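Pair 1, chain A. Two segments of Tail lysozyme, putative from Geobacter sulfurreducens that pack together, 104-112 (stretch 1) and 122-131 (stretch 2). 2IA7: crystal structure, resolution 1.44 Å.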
# COMPACT_ATOMS: atom_id res chain seq x y z
N GLU A 104 12.87 -13.91 -3.82
CA GLU A 104 12.48 -14.29 -2.48
C GLU A 104 10.95 -14.30 -2.30
O GLU A 104 10.47 -14.43 -1.19
CB GLU A 104 13.17 -13.37 -1.48
CG GLU A 104 14.64 -13.02 -1.82
CD GLU A 104 15.48 -14.22 -2.20
N GLY A 105 10.20 -14.19 -3.39
CA GLY A 105 8.74 -14.24 -3.35
C GLY A 105 8.05 -12.98 -2.83
O GLY A 105 6.94 -13.03 -2.26
N ARG A 106 8.70 -11.83 -3.02
CA ARG A 106 8.10 -10.57 -2.62
C ARG A 106 8.04 -9.62 -3.79
O ARG A 106 8.88 -9.66 -4.66
CB ARG A 106 8.89 -9.96 -1.47
CG ARG A 106 8.85 -10.77 -0.18
CD ARG A 106 9.52 -10.05 0.94
NE ARG A 106 10.97 -10.06 0.75
CZ ARG A 106 11.78 -11.02 1.17
NH1 ARG A 106 11.32 -12.09 1.81
NH2 ARG A 106 13.08 -10.93 0.94
N LEU A 107 7.01 -8.77 -3.77
CA LEU A 107 6.88 -7.63 -4.65
C LEU A 107 6.87 -6.42 -3.73
O LEU A 107 5.99 -6.32 -2.86
CB LEU A 107 5.60 -7.63 -5.48
CG LEU A 107 5.53 -8.41 -6.79
CD1 LEU A 107 4.10 -8.35 -7.30
CD2 LEU A 107 6.48 -7.80 -7.81
N LEU A 108 7.80 -5.48 -3.93
CA LEU A 108 7.95 -4.33 -3.05
C LEU A 108 7.31 -3.13 -3.70
O LEU A 108 7.60 -2.84 -4.88
CB LEU A 108 9.43 -4.09 -2.75
CG LEU A 108 10.14 -5.20 -2.00
CD1 LEU A 108 11.63 -4.80 -1.80
CD2 LEU A 108 9.50 -5.64 -0.67
N ILE A 109 6.48 -2.39 -2.96
CA ILE A 109 5.86 -1.16 -3.47
C ILE A 109 6.62 -0.00 -2.89
O ILE A 109 6.62 0.22 -1.70
CB ILE A 109 4.39 -1.03 -3.15
CG1 ILE A 109 3.71 -2.39 -3.39
CG2 ILE A 109 3.81 0.09 -3.96
CD1 ILE A 109 3.73 -2.93 -4.81
N ASP A 110 7.35 0.72 -3.75
CA ASP A 110 8.05 1.93 -3.36
C ASP A 110 7.08 3.10 -3.53
O ASP A 110 6.63 3.39 -4.63
CB ASP A 110 9.25 2.11 -4.25
CG ASP A 110 10.26 0.96 -4.11
OD1 ASP A 110 10.67 0.66 -3.00
OD2 ASP A 110 10.71 0.48 -5.22
N ILE A 111 6.76 3.75 -2.43
CA ILE A 111 5.78 4.77 -2.32
C ILE A 111 6.44 6.06 -1.83
O ILE A 111 6.94 6.11 -0.73
CB ILE A 111 4.64 4.37 -1.35
CG1 ILE A 111 3.97 3.03 -1.75
CG2 ILE A 111 3.61 5.50 -1.33
CD1 ILE A 111 3.06 2.43 -0.70
N GLU A 112 6.39 7.07 -2.68
CA GLU A 112 6.91 8.41 -2.32
C GLU A 112 5.68 9.28 -2.17
O GLU A 112 4.77 9.24 -3.01
CB GLU A 112 7.86 9.00 -3.37
CG GLU A 112 9.05 8.18 -3.71
CD GLU A 112 9.96 8.83 -4.76
OE1 GLU A 112 10.17 10.09 -4.68
OE2 GLU A 112 10.43 8.07 -5.66
N PHE A 122 8.28 11.87 2.16
CA PHE A 122 8.70 10.65 2.78
C PHE A 122 8.65 9.52 1.76
O PHE A 122 7.99 9.62 0.72
CB PHE A 122 7.79 10.30 3.97
CG PHE A 122 7.89 11.25 5.05
CD1 PHE A 122 8.82 11.09 6.02
CD2 PHE A 122 7.02 12.30 5.10
CE1 PHE A 122 8.91 12.01 7.03
CE2 PHE A 122 7.10 13.20 6.08
CZ PHE A 122 8.01 13.07 7.06
N ASN A 123 9.38 8.45 2.07
CA ASN A 123 9.36 7.22 1.28
C ASN A 123 8.90 6.09 2.18
O ASN A 123 9.16 6.09 3.40
CB ASN A 123 10.76 6.94 0.73
CG ASN A 123 10.74 5.88 -0.39
OD1 ASN A 123 10.24 6.13 -1.49
ND2 ASN A 123 11.35 4.71 -0.11
N LEU A 124 8.20 5.10 1.62
CA LEU A 124 7.81 3.94 2.34
C LEU A 124 7.84 2.79 1.37
O LEU A 124 7.41 2.94 0.24
CB LEU A 124 6.37 4.12 2.84
CG LEU A 124 5.76 3.07 3.74
CD1 LEU A 124 4.77 3.67 4.76
CD2 LEU A 124 5.03 2.04 2.84
N VAL A 125 8.38 1.66 1.81
CA VAL A 125 8.46 0.46 1.01
C VAL A 125 7.50 -0.54 1.63
O VAL A 125 7.67 -0.92 2.79
CB VAL A 125 9.88 -0.11 0.98
CG1 VAL A 125 9.92 -1.40 0.17
CG2 VAL A 125 10.87 0.95 0.40
N TYR A 126 6.49 -0.96 0.88
CA TYR A 126 5.49 -1.87 1.38
C TYR A 126 5.67 -3.24 0.74
O TYR A 126 5.54 -3.37 -0.48
CB TYR A 126 4.06 -1.36 1.12
CG TYR A 126 3.09 -2.19 1.91
CD1 TYR A 126 2.90 -1.98 3.27
CD2 TYR A 126 2.41 -3.23 1.30
CE1 TYR A 126 2.06 -2.82 4.03
CE2 TYR A 126 1.58 -4.06 2.05
CZ TYR A 126 1.42 -3.85 3.40
OH TYR A 126 0.55 -4.72 4.03
N PRO A 127 5.93 -4.30 1.54
CA PRO A 127 6.09 -5.62 0.94
C PRO A 127 4.79 -6.42 0.76
O PRO A 127 3.98 -6.59 1.70
CB PRO A 127 7.02 -6.32 1.93
CG PRO A 127 6.64 -5.72 3.24
CD PRO A 127 6.19 -4.32 2.99
N PHE A 128 4.59 -6.93 -0.45
CA PHE A 128 3.57 -7.95 -0.74
C PHE A 128 4.29 -9.29 -0.96
O PHE A 128 5.41 -9.33 -1.42
CB PHE A 128 2.71 -7.60 -1.93
CG PHE A 128 1.68 -6.54 -1.66
CD1 PHE A 128 0.60 -6.78 -0.84
CD2 PHE A 128 1.76 -5.32 -2.29
CE1 PHE A 128 -0.36 -5.80 -0.60
CE2 PHE A 128 0.80 -4.34 -2.05
CZ PHE A 128 -0.26 -4.59 -1.21
N TYR A 129 3.66 -10.36 -0.50
CA TYR A 129 4.25 -11.70 -0.54
C TYR A 129 3.49 -12.50 -1.55
O TYR A 129 2.27 -12.59 -1.46
CB TYR A 129 4.13 -12.35 0.85
CG TYR A 129 4.95 -11.66 1.86
CD1 TYR A 129 4.50 -10.52 2.46
CD2 TYR A 129 6.22 -12.09 2.17
CE1 TYR A 129 5.30 -9.81 3.36
CE2 TYR A 129 7.01 -11.40 3.05
CZ TYR A 129 6.56 -10.26 3.64
OH TYR A 129 7.35 -9.57 4.52
N LEU A 130 4.19 -13.04 -2.54
CA LEU A 130 3.55 -13.88 -3.55
C LEU A 130 3.31 -15.26 -2.99
O LEU A 130 4.27 -15.90 -2.56
CB LEU A 130 4.44 -14.00 -4.78
CG LEU A 130 4.61 -12.74 -5.59
CD1 LEU A 130 5.98 -12.75 -6.29
CD2 LEU A 130 3.45 -12.62 -6.57
N LYS A 131 2.06 -15.66 -2.89
CA LYS A 131 1.74 -16.97 -2.29
C LYS A 131 0.83 -17.74 -3.21
O LYS A 131 0.11 -17.16 -4.02
CB LYS A 131 1.01 -16.81 -0.95
CG LYS A 131 1.63 -15.89 0.06
CD LYS A 131 2.74 -16.50 0.88
CE LYS A 131 2.89 -15.62 2.14
NZ LYS A 131 3.90 -16.10 3.02
O HOH W 1 6.17 -15.21 -0.28

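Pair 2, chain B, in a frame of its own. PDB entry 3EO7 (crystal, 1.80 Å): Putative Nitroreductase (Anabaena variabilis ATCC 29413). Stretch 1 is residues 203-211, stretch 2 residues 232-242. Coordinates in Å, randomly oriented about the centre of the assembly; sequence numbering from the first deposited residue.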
# COMPACT_ATOMS: atom_id res chain seq x y z
N THR B 203 -9.05 -11.15 -12.48
CA THR B 203 -10.17 -12.04 -12.21
C THR B 203 -11.57 -11.40 -12.41
O THR B 203 -12.58 -11.91 -11.92
CB THR B 203 -10.04 -12.65 -10.81
OG1 THR B 203 -9.94 -11.61 -9.84
CG2 THR B 203 -8.80 -13.59 -10.71
N ASP B 204 -11.62 -10.32 -13.18
CA ASP B 204 -12.88 -9.63 -13.50
C ASP B 204 -13.67 -9.13 -12.30
O ASP B 204 -14.90 -9.20 -12.27
CB ASP B 204 -13.75 -10.47 -14.44
CG ASP B 204 -13.09 -10.73 -15.75
OD1 ASP B 204 -12.65 -9.77 -16.40
OD2 ASP B 204 -13.04 -11.90 -16.13
N TYR B 205 -12.92 -8.66 -11.31
CA TYR B 205 -13.47 -8.04 -10.10
C TYR B 205 -12.96 -6.61 -10.05
O TYR B 205 -11.95 -6.27 -10.70
CB TYR B 205 -13.02 -8.76 -8.84
CG TYR B 205 -13.93 -9.87 -8.40
CD1 TYR B 205 -15.09 -9.56 -7.70
CD2 TYR B 205 -13.68 -11.19 -8.70
CE1 TYR B 205 -15.96 -10.53 -7.30
CE2 TYR B 205 -14.56 -12.19 -8.27
CZ TYR B 205 -15.70 -11.84 -7.57
OH TYR B 205 -16.62 -12.76 -7.13
N ARG B 206 -13.69 -5.77 -9.33
CA ARG B 206 -13.24 -4.41 -9.01
C ARG B 206 -13.47 -4.18 -7.52
O ARG B 206 -14.60 -4.29 -7.02
CB ARG B 206 -13.95 -3.32 -9.79
CG ARG B 206 -13.34 -1.94 -9.46
CD ARG B 206 -14.14 -0.81 -10.01
NE ARG B 206 -13.36 0.43 -9.98
CZ ARG B 206 -13.25 1.25 -8.94
NH1 ARG B 206 -13.87 1.02 -7.78
NH2 ARG B 206 -12.51 2.33 -9.08
N PRO B 207 -12.40 -3.86 -6.79
CA PRO B 207 -12.60 -3.55 -5.38
C PRO B 207 -13.04 -2.08 -5.26
O PRO B 207 -12.65 -1.27 -6.09
CB PRO B 207 -11.19 -3.71 -4.78
CG PRO B 207 -10.25 -3.51 -5.92
CD PRO B 207 -11.00 -3.77 -7.20
N HIS B 208 -13.89 -1.81 -4.29
CA HIS B 208 -14.32 -0.47 -3.95
C HIS B 208 -13.74 -0.17 -2.59
O HIS B 208 -14.07 -0.83 -1.59
CB HIS B 208 -15.82 -0.41 -3.95
CG HIS B 208 -16.39 -0.45 -5.33
ND1 HIS B 208 -16.86 0.68 -5.97
CD2 HIS B 208 -16.51 -1.47 -6.21
CE1 HIS B 208 -17.26 0.34 -7.19
NE2 HIS B 208 -17.06 -0.96 -7.36
N LEU B 209 -12.83 0.79 -2.57
CA LEU B 209 -12.08 1.10 -1.38
C LEU B 209 -12.91 1.94 -0.41
O LEU B 209 -13.49 2.96 -0.81
CB LEU B 209 -10.84 1.87 -1.76
CG LEU B 209 -9.86 2.20 -0.66
CD1 LEU B 209 -9.32 0.90 0.00
CD2 LEU B 209 -8.67 3.08 -1.29
N ILE B 210 -12.99 1.46 0.83
CA ILE B 210 -13.71 2.14 1.90
C ILE B 210 -12.76 2.36 3.10
O ILE B 210 -12.48 1.46 3.89
CB ILE B 210 -15.00 1.38 2.38
CG1 ILE B 210 -15.94 1.07 1.21
CG2 ILE B 210 -15.73 2.16 3.50
CD1 ILE B 210 -17.22 0.30 1.60
N GLY B 211 -12.26 3.58 3.21
CA GLY B 211 -11.43 3.96 4.32
C GLY B 211 -12.19 4.60 5.47
O GLY B 211 -11.65 4.69 6.57
N ILE B 232 -8.12 -1.44 8.71
CA ILE B 232 -7.74 -0.16 8.12
C ILE B 232 -8.28 0.06 6.69
O ILE B 232 -8.18 1.16 6.16
CB ILE B 232 -6.24 0.18 8.28
CG1 ILE B 232 -5.37 -0.94 7.72
CG2 ILE B 232 -5.93 0.48 9.77
CD1 ILE B 232 -3.85 -0.66 7.78
N ALA B 233 -8.84 -0.98 6.08
CA ALA B 233 -9.48 -0.85 4.79
C ALA B 233 -10.56 -1.93 4.63
O ALA B 233 -10.34 -3.09 4.95
CB ALA B 233 -8.46 -0.94 3.61
N VAL B 234 -11.72 -1.49 4.14
CA VAL B 234 -12.87 -2.34 3.80
C VAL B 234 -13.02 -2.23 2.28
O VAL B 234 -13.04 -1.14 1.73
CB VAL B 234 -14.15 -1.94 4.56
CG1 VAL B 234 -15.36 -2.77 4.06
CG2 VAL B 234 -13.95 -2.12 6.11
N LEU B 235 -13.11 -3.37 1.62
CA LEU B 235 -13.18 -3.42 0.15
C LEU B 235 -14.22 -4.39 -0.39
O LEU B 235 -13.92 -5.55 -0.64
CB LEU B 235 -11.79 -3.74 -0.46
CG LEU B 235 -10.59 -2.88 -0.07
CD1 LEU B 235 -9.78 -3.51 1.04
CD2 LEU B 235 -9.68 -2.65 -1.28
N PRO B 236 -15.45 -3.92 -0.58
CA PRO B 236 -16.37 -4.75 -1.33
C PRO B 236 -15.78 -5.13 -2.68
O PRO B 236 -15.11 -4.30 -3.33
CB PRO B 236 -17.60 -3.84 -1.54
CG PRO B 236 -17.50 -2.83 -0.51
CD PRO B 236 -16.07 -2.65 -0.15
N LEU B 237 -16.01 -6.37 -3.08
CA LEU B 237 -15.52 -6.90 -4.34
C LEU B 237 -16.66 -7.01 -5.33
O LEU B 237 -17.53 -7.88 -5.18
CB LEU B 237 -14.88 -8.26 -4.13
CG LEU B 237 -13.62 -8.28 -3.26
CD1 LEU B 237 -13.10 -9.73 -3.18
CD2 LEU B 237 -12.55 -7.32 -3.76
N ALA B 238 -16.65 -6.14 -6.34
CA ALA B 238 -17.70 -6.12 -7.38
C ALA B 238 -17.33 -7.05 -8.51
O ALA B 238 -16.26 -6.88 -9.12
CB ALA B 238 -17.86 -4.70 -7.93
N ASP B 239 -18.24 -7.96 -8.83
CA ASP B 239 -18.06 -8.93 -9.89
C ASP B 239 -18.43 -8.28 -11.22
O ASP B 239 -19.60 -8.09 -11.52
CB ASP B 239 -18.95 -10.12 -9.62
CG ASP B 239 -18.77 -11.23 -10.64
OD1 ASP B 239 -18.12 -11.01 -11.68
OD2 ASP B 239 -19.31 -12.32 -10.38
N LEU B 240 -17.42 -7.93 -11.99
CA LEU B 240 -17.64 -7.24 -13.25
C LEU B 240 -18.34 -8.11 -14.32
O LEU B 240 -18.80 -7.59 -15.34
CB LEU B 240 -16.33 -6.64 -13.77
CG LEU B 240 -15.65 -5.60 -12.88
CD1 LEU B 240 -14.36 -5.17 -13.55
CD2 LEU B 240 -16.56 -4.38 -12.56
N LEU B 241 -18.46 -9.40 -14.07
CA LEU B 241 -19.21 -10.26 -14.99
C LEU B 241 -20.72 -10.14 -14.71
O LEU B 241 -21.53 -10.64 -15.48
CB LEU B 241 -18.74 -11.70 -14.87
CG LEU B 241 -17.24 -11.86 -15.17
CD1 LEU B 241 -16.93 -13.34 -15.09
CD2 LEU B 241 -16.86 -11.25 -16.50
N ASP B 242 -21.08 -9.48 -13.61
CA ASP B 242 -22.48 -9.18 -13.28
C ASP B 242 -22.70 -7.71 -13.64
O ASP B 242 -22.12 -6.82 -13.02
CB ASP B 242 -22.72 -9.45 -11.80
CG ASP B 242 -24.14 -9.13 -11.31
OD1 ASP B 242 -24.96 -8.59 -12.07
OD2 ASP B 242 -24.42 -9.46 -10.13
O HOH W 2 -8.79 3.33 7.82

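Both pairs are two neighbouring antiparallel segments of one chain. The strand axes approach to 4.5 Å in each, with angles of 157° in pair 1 and 156° in pair 2. Fourteen central residues superpose with an RMSD of 0.5 Å. The buried areas are also close, 811 Å² in pair 1 and 847 Å² in pair 2.

The backbone ladder is largely conserved. In pair 1, Leu A107 N donates to Phe A128 O and Phe A128 N to Leu A107 O, both at 2.9 Å. The matched bonds in pair 2 run from Arg B206 N to Ala B238 O and from Ala B238 N to Arg B206 O, both at 2.8 Å. Further along, Ile A111 and Leu A124 exchange two bonds, as do Ile B210 and Val B234.

The middle rung differs. Ile A109 N donates to Tyr A126 O and Tyr A126 N to Ile A109 O, each at 2.8 Å. At the same place His B208 N donates to Pro B236 O at 2.9 Å, but no bond returns, because a proline nitrogen carries no hydrogen. The strand still keeps its course: Leu B235 CA lies 3.2 Å from His B208 O in a CA-H...O contact.

Another match lies where the first segment enters the ladder. Gly A105 O accepts from Leu A130 N at 2.8 Å, and Asp B204 O accepts from Leu B240 N at 2.8 Å. Both residues have positive phi, which by itself favours glycine, yet pair 2 has an aspartate here. Its CB lies 3.8 Å from Leu B241 CD2. Pair 1 instead has a water that donates to both Gly A105 O and Leu A130 O, at 3.0 Å each.

Side chains fill the matched positions differently. Arg A106 and Tyr A129 lie on one face, with Arg A106 CD 3.5 Å from Tyr A129 CE2. In pair 2 the ring is on the first segment: Tyr B205 CD1 packs 3.8 Å from Leu B237 CB, and Tyr B205 CE1 lies 3.8 Å from Asp B239 CB. Next on this face, leucine and proline trade strands. Leu A108 CD2 meets Pro A127 CB at 3.7 Å; Pro B207 CB meets Leu B237 CD2 at 4.0 Å.

On the face of Leu A107 and Phe A128, the large ring belongs to the second segment. Ile A109 CG1 touches the edge of the Phe A128 ring, 3.7 Å from CD2. Pair 2 has the small Ala B238 there, and the imidazole comes from the first segment: Ala B238 CB lies at the edge of the His B208 ring, 3.9 Å from NE2.

The best-matched side chains are Ile A111 and Ile B210, whose centres fall 0.9 Å apart. Ile A111 CD1 packs on Leu A124 CD2 at 4.1 Å and on Tyr A126 CB at 4.3 Å. Ile B210 CB lies 4.1 Å from Val B234 CB, while its CD1 lies 3.6 Å from Pro B236 CD.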